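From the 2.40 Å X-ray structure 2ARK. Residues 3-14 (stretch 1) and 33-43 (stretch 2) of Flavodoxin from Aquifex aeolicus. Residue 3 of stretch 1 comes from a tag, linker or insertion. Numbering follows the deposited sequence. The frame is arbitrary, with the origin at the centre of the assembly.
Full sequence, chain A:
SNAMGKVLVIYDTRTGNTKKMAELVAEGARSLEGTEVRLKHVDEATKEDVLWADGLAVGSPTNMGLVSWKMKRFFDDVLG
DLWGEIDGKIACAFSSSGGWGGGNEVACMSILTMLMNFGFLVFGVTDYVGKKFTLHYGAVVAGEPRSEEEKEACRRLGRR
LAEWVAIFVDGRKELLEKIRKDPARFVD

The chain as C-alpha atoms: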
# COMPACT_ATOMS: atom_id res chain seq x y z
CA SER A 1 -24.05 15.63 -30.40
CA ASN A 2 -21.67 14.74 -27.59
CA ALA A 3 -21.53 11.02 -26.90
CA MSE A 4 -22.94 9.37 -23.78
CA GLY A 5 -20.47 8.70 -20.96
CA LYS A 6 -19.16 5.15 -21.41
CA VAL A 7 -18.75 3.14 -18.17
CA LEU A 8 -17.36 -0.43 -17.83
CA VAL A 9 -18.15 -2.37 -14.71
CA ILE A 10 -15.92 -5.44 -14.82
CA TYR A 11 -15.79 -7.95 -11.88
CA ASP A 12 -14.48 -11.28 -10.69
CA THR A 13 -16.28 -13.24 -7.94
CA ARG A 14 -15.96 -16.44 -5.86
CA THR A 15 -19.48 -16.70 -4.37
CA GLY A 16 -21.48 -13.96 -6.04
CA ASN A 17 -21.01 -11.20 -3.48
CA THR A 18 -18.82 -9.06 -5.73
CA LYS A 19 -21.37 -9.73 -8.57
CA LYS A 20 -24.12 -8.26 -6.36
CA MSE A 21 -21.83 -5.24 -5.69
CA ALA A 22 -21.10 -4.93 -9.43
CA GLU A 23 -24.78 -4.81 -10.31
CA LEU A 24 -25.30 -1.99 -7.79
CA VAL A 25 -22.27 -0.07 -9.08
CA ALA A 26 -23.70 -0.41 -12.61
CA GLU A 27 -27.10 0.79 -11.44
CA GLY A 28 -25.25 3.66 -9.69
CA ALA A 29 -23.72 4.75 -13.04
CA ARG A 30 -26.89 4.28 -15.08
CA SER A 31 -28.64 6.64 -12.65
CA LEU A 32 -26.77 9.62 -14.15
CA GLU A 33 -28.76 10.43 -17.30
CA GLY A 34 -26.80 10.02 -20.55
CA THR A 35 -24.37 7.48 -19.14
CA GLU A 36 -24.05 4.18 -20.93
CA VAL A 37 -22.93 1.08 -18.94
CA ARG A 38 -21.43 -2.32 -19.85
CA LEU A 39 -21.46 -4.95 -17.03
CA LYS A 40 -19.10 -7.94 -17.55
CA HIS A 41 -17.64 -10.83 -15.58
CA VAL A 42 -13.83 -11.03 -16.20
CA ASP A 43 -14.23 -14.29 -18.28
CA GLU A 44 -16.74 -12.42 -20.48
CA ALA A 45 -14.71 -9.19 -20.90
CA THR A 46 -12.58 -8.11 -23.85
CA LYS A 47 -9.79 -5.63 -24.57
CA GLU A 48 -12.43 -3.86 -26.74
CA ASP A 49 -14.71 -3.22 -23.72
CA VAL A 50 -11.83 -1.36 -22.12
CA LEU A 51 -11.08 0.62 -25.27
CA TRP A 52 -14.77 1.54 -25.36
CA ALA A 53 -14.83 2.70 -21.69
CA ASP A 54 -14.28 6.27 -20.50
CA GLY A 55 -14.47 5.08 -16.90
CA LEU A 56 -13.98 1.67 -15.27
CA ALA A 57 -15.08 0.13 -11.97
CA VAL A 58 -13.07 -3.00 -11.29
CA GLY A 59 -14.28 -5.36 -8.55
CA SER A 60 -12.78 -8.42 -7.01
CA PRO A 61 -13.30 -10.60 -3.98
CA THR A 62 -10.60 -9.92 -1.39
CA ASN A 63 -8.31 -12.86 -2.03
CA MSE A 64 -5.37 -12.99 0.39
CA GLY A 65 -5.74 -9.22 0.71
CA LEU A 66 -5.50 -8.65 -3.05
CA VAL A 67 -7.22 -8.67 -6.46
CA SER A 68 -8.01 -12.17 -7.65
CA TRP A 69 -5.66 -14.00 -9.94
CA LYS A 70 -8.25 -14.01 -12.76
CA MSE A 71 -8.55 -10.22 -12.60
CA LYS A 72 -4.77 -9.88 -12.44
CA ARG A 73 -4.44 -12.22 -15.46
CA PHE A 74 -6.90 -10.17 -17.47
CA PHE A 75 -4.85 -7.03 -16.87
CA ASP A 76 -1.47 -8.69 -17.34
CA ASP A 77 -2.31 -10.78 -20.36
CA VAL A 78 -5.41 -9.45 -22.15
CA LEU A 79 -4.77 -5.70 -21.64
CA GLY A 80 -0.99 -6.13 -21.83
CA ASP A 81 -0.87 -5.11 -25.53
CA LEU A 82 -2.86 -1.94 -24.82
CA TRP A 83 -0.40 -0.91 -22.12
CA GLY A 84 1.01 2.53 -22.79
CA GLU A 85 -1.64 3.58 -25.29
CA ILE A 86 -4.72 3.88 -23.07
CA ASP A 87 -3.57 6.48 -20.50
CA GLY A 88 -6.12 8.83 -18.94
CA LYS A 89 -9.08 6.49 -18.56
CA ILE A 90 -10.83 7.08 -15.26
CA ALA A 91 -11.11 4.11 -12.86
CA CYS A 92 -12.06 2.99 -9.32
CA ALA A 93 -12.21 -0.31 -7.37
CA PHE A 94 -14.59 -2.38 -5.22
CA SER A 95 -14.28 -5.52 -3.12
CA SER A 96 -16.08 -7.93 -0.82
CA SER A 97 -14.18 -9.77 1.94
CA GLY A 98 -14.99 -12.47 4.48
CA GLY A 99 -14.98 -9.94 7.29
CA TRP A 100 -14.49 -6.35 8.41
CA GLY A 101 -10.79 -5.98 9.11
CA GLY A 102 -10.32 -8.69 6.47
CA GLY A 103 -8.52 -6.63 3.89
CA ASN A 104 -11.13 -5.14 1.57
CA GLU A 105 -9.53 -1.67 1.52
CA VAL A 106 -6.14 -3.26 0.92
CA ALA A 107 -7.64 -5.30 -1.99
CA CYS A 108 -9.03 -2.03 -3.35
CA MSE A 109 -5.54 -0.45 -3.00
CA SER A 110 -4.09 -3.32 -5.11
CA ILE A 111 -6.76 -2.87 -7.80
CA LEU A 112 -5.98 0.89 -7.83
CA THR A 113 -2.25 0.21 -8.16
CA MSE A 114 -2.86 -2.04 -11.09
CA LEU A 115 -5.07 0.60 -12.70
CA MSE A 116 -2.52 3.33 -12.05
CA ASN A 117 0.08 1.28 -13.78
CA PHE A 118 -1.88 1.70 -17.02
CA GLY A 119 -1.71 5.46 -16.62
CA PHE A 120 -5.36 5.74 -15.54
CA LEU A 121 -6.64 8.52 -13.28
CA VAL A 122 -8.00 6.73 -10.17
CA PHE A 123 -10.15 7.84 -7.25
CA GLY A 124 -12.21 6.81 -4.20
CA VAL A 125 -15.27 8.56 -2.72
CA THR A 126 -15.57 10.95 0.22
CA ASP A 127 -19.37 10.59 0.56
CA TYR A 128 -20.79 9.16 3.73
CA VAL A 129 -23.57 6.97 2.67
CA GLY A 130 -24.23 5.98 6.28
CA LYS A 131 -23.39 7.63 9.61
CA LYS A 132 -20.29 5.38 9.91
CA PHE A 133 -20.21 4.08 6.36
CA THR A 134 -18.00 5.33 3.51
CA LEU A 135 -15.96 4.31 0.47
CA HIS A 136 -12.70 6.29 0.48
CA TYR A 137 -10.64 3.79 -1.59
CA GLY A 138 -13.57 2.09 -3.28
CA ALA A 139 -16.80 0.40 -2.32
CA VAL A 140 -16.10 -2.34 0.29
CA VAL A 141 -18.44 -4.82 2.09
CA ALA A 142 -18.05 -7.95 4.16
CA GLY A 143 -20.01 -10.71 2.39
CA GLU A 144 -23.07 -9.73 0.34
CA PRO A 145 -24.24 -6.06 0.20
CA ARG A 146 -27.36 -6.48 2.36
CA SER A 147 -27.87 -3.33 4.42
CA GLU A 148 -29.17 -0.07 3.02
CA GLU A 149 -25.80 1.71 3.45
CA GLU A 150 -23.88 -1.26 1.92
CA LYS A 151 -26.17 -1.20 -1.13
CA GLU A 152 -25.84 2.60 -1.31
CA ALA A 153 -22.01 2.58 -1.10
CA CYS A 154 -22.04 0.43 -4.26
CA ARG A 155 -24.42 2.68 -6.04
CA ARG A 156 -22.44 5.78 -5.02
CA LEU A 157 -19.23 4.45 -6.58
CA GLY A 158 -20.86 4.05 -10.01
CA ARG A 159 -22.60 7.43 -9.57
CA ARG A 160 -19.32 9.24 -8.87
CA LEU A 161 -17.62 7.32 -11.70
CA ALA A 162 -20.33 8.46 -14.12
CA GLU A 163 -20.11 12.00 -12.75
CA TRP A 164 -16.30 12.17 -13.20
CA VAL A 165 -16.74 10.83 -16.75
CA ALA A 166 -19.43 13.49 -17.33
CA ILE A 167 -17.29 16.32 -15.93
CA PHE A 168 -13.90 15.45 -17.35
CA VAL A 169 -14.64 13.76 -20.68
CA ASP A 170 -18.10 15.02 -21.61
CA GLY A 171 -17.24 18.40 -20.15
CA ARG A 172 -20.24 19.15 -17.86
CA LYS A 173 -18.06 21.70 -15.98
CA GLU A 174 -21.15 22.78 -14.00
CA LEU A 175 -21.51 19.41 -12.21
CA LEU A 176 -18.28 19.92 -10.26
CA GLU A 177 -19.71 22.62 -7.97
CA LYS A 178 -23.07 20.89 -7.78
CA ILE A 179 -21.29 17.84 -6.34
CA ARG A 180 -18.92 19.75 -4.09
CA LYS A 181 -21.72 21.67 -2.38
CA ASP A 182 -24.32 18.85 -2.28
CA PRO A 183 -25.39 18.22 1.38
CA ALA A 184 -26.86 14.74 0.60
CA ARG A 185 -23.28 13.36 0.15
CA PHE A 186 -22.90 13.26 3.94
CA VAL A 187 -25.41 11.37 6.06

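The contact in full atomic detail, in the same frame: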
# COMPACT_ATOMS: atom_id res chain seq x y z
N ALA A 3 -21.19 12.41 -27.14
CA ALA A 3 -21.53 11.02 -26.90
C ALA A 3 -21.98 10.86 -25.45
O ALA A 3 -21.71 11.73 -24.61
CB ALA A 3 -20.34 10.14 -27.21
N MSE A 4 -22.68 9.76 -25.16
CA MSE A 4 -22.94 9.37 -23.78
C MSE A 4 -21.62 9.03 -23.08
O MSE A 4 -20.66 8.59 -23.72
CB MSE A 4 -23.86 8.15 -23.71
CG MSE A 4 -25.28 8.38 -24.17
SE MSE A 4 -26.34 6.68 -24.28
CE MSE A 4 -27.07 6.66 -22.37
N GLY A 5 -21.57 9.23 -21.77
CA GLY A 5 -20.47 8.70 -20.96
C GLY A 5 -20.48 7.18 -21.05
O GLY A 5 -21.53 6.56 -20.99
N LYS A 6 -19.31 6.60 -21.23
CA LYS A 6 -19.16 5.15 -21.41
C LYS A 6 -18.48 4.57 -20.17
O LYS A 6 -17.31 4.89 -19.89
CB LYS A 6 -18.33 4.87 -22.67
CG LYS A 6 -19.06 5.02 -23.97
CD LYS A 6 -18.22 5.80 -24.95
CE LYS A 6 -17.45 4.94 -25.94
NZ LYS A 6 -16.40 5.75 -26.60
N VAL A 7 -19.23 3.76 -19.41
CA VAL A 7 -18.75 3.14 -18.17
C VAL A 7 -18.70 1.60 -18.25
O VAL A 7 -19.66 0.93 -18.65
CB VAL A 7 -19.60 3.63 -16.95
CG1 VAL A 7 -19.34 2.81 -15.69
CG2 VAL A 7 -19.31 5.09 -16.66
N LEU A 8 -17.55 1.03 -17.89
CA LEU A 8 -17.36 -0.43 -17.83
C LEU A 8 -17.33 -0.85 -16.38
O LEU A 8 -16.50 -0.37 -15.59
CB LEU A 8 -16.03 -0.83 -18.48
CG LEU A 8 -15.80 -2.20 -19.15
CD1 LEU A 8 -14.36 -2.64 -18.91
CD2 LEU A 8 -16.80 -3.38 -18.82
N VAL A 9 -18.24 -1.73 -16.01
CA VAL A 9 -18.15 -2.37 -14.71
C VAL A 9 -17.69 -3.79 -14.99
O VAL A 9 -18.40 -4.56 -15.61
CB VAL A 9 -19.48 -2.33 -13.92
CG1 VAL A 9 -19.30 -2.94 -12.50
CG2 VAL A 9 -19.98 -0.91 -13.83
N ILE A 10 -16.48 -4.12 -14.56
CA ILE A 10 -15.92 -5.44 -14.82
C ILE A 10 -15.60 -6.07 -13.47
O ILE A 10 -15.07 -5.39 -12.61
CB ILE A 10 -14.69 -5.33 -15.79
CG1 ILE A 10 -14.18 -6.68 -16.21
CG2 ILE A 10 -13.52 -4.46 -15.20
CD1 ILE A 10 -12.70 -6.57 -16.74
N TYR A 11 -15.97 -7.34 -13.23
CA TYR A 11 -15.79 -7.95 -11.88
C TYR A 11 -15.38 -9.42 -11.98
O TYR A 11 -15.71 -10.11 -12.95
CB TYR A 11 -17.07 -7.81 -11.02
CG TYR A 11 -18.20 -8.60 -11.61
CD1 TYR A 11 -18.48 -9.89 -11.18
CD2 TYR A 11 -18.94 -8.09 -12.67
CE1 TYR A 11 -19.47 -10.65 -11.79
CE2 TYR A 11 -19.95 -8.82 -13.26
CZ TYR A 11 -20.21 -10.10 -12.82
OH TYR A 11 -21.19 -10.83 -13.44
N ASP A 12 -14.63 -9.88 -10.98
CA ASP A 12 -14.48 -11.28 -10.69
C ASP A 12 -15.31 -11.57 -9.43
O ASP A 12 -15.71 -10.64 -8.72
CB ASP A 12 -13.01 -11.63 -10.46
CG ASP A 12 -12.74 -13.13 -10.52
OD1 ASP A 12 -13.68 -13.91 -10.76
OD2 ASP A 12 -11.60 -13.57 -10.28
N THR A 13 -15.55 -12.84 -9.15
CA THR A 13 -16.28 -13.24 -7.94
C THR A 13 -15.99 -14.72 -7.55
O THR A 13 -15.80 -15.57 -8.40
CB THR A 13 -17.84 -12.96 -8.12
OG1 THR A 13 -18.52 -13.17 -6.89
CG2 THR A 13 -18.47 -13.84 -9.23
N ARG A 14 -15.90 -15.02 -6.26
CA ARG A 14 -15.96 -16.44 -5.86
C ARG A 14 -17.34 -16.98 -5.55
O ARG A 14 -17.66 -18.07 -6.02
CB ARG A 14 -14.95 -16.88 -4.77
CG ARG A 14 -14.41 -15.83 -3.80
CD ARG A 14 -14.01 -16.53 -2.43
NE ARG A 14 -12.67 -17.15 -2.27
CZ ARG A 14 -11.75 -17.38 -3.23
NH1 ARG A 14 -11.98 -17.03 -4.51
NH2 ARG A 14 -10.59 -17.94 -2.89
N GLU A 33 -28.27 10.35 -15.93
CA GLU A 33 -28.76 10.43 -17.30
C GLU A 33 -27.65 10.64 -18.34
O GLU A 33 -26.74 11.45 -18.14
CB GLU A 33 -29.79 11.56 -17.41
CG GLU A 33 -31.26 11.09 -17.49
CD GLU A 33 -32.26 12.20 -17.09
OE1 GLU A 33 -32.15 12.72 -15.95
OE2 GLU A 33 -33.15 12.55 -17.92
N GLY A 34 -27.76 9.91 -19.45
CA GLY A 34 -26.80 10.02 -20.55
C GLY A 34 -25.47 9.35 -20.26
O GLY A 34 -24.43 9.73 -20.83
N THR A 35 -25.49 8.37 -19.36
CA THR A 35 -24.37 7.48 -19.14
C THR A 35 -24.77 6.10 -19.61
O THR A 35 -25.83 5.56 -19.25
CB THR A 35 -23.96 7.42 -17.66
OG1 THR A 35 -23.69 8.75 -17.18
CG2 THR A 35 -22.72 6.53 -17.47
N GLU A 36 -23.90 5.52 -20.42
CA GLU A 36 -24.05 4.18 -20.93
C GLU A 36 -23.13 3.20 -20.16
O GLU A 36 -21.95 3.50 -19.92
CB GLU A 36 -23.69 4.20 -22.39
CG GLU A 36 -24.09 2.97 -23.07
CD GLU A 36 -23.77 3.03 -24.52
OE1 GLU A 36 -22.95 3.90 -24.92
OE2 GLU A 36 -24.33 2.19 -25.25
N VAL A 37 -23.66 2.03 -19.79
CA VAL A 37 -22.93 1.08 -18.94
C VAL A 37 -22.80 -0.33 -19.56
O VAL A 37 -23.75 -0.85 -20.12
CB VAL A 37 -23.56 1.03 -17.50
CG1 VAL A 37 -22.87 0.01 -16.58
CG2 VAL A 37 -23.54 2.42 -16.88
N ARG A 38 -21.61 -0.91 -19.48
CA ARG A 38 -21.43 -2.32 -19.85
C ARG A 38 -21.08 -3.01 -18.54
O ARG A 38 -20.23 -2.51 -17.81
CB ARG A 38 -20.30 -2.48 -20.88
CG ARG A 38 -20.80 -2.82 -22.23
CD ARG A 38 -20.32 -1.91 -23.37
NE ARG A 38 -19.25 -2.51 -24.16
CZ ARG A 38 -19.03 -2.29 -25.45
NH1 ARG A 38 -19.81 -1.51 -26.17
NH2 ARG A 38 -18.02 -2.91 -26.04
N LEU A 39 -21.78 -4.10 -18.22
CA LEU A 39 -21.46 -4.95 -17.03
C LEU A 39 -20.94 -6.32 -17.48
O LEU A 39 -21.65 -7.08 -18.16
CB LEU A 39 -22.71 -5.10 -16.16
CG LEU A 39 -22.73 -5.99 -14.92
CD1 LEU A 39 -21.65 -5.60 -13.86
CD2 LEU A 39 -24.14 -6.02 -14.32
N LYS A 40 -19.68 -6.63 -17.14
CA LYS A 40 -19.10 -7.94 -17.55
C LYS A 40 -18.40 -8.67 -16.42
O LYS A 40 -17.73 -8.06 -15.63
CB LYS A 40 -18.11 -7.78 -18.71
CG LYS A 40 -18.56 -6.88 -19.86
CD LYS A 40 -19.11 -7.63 -21.05
CE LYS A 40 -19.63 -6.60 -22.10
NZ LYS A 40 -19.82 -7.08 -23.56
N HIS A 41 -18.56 -9.99 -16.35
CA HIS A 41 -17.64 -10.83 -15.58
C HIS A 41 -16.27 -10.85 -16.33
O HIS A 41 -16.23 -10.74 -17.57
CB HIS A 41 -18.25 -12.24 -15.40
CG HIS A 41 -17.37 -13.20 -14.67
ND1 HIS A 41 -17.25 -13.20 -13.29
CD2 HIS A 41 -16.57 -14.20 -15.11
CE1 HIS A 41 -16.40 -14.15 -12.92
NE2 HIS A 41 -15.96 -14.76 -14.01
N VAL A 42 -15.17 -10.96 -15.59
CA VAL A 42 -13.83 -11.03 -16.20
C VAL A 42 -13.68 -12.06 -17.36
O VAL A 42 -12.99 -11.76 -18.35
CB VAL A 42 -12.71 -11.20 -15.13
CG1 VAL A 42 -12.81 -12.52 -14.42
CG2 VAL A 42 -11.36 -11.10 -15.77
N ASP A 43 -14.30 -13.25 -17.24
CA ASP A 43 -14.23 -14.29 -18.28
C ASP A 43 -14.99 -13.88 -19.55
O ASP A 43 -14.75 -14.44 -20.62
CB ASP A 43 -14.89 -15.60 -17.84
CG ASP A 43 -14.22 -16.27 -16.65
OD1 ASP A 43 -12.99 -16.15 -16.45
OD2 ASP A 43 -14.99 -16.95 -15.93

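The apolar centre of the contact lies on the sheet face that carries Val7, Val9, Tyr11, Thr35, Val37 and Leu39. Here the side chains interlock along the strands: Val7 CB lies 4.1 Å from Val37 CG2, Val9 CG2 reaches back to Val37 CG1 at 4.1 Å, and Val9 CG1 meets Leu39 CD1 at 3.8 Å. The same methyl of Leu39, CD1, also touches Tyr11 CE2 at 3.7 Å, so Leu39 spans two residues of the opposing strand. Toward the start of the strands, Val7 CG2 packs on the methyl CG2 of Thr35 at 3.8 Å.

At the other end of this face the packing becomes aromatic. The imidazole of His41 turns its edge toward the face of the Tyr11 ring in an offset arrangement, with centroids 5.5 Å apart and planes at 72°. His41 CA sits over the same ring, 4.0 Å from its centroid, adding a CH-pi contact.

Beneath these side chains runs a regular backbone ladder. Strands 5-11 and 35-41 of the Aquifex aeolicus flavodoxin lie side by side as parallel neighbours in a sheet, their directions 23° apart, and together the two stretches bury 917 Å². Only the odd-numbered residues of strand 5-11 form backbone hydrogen bonds to residues 34-42, as parallel pairing requires: each uses its N and its O toward residues flanking its partner. Val7 N donates to Glu36 O and Arg38 N to Val7 O, both at 2.8 Å; Val9 N to Arg38 O (2.8 Å) and Lys40 N to Val9 O (2.9 Å) repeat the pattern. Tyr11 N bonds to Lys40 O at 3.1 Å, and Val42 N closes the ladder on Tyr11 O at 2.8 Å. CA-H...O contacts, such as Val37 CA to Val7 O at 3.3 Å, fill the spaces between rungs.

On the opposite face Leu8 CD2 lies against aliphatic carbons, Arg38 CB at 4.2 Å and Lys40 CG at 4.1 Å, while the ends of both long side chains lead away from the contact.

At the outer margins, Gly5 N bonds to Gly34 O at 3.1 Å and Glu36 N to Gly5 O at 2.7 Å. Gly34 has positive phi, a conformation that favours glycine, just before the strand begins. Selenomethionine Met4 lays its CE 3.5 Å from Thr35 O. At the far end, Asp12 OD1 accepts a hydrogen bond from Thr13 N (2.7 Å) and approaches His41 CE1 at 3.5 Å, while His41 NE2 makes a weak hydrogen bond to Asp43 OD2 at 3.1 Å.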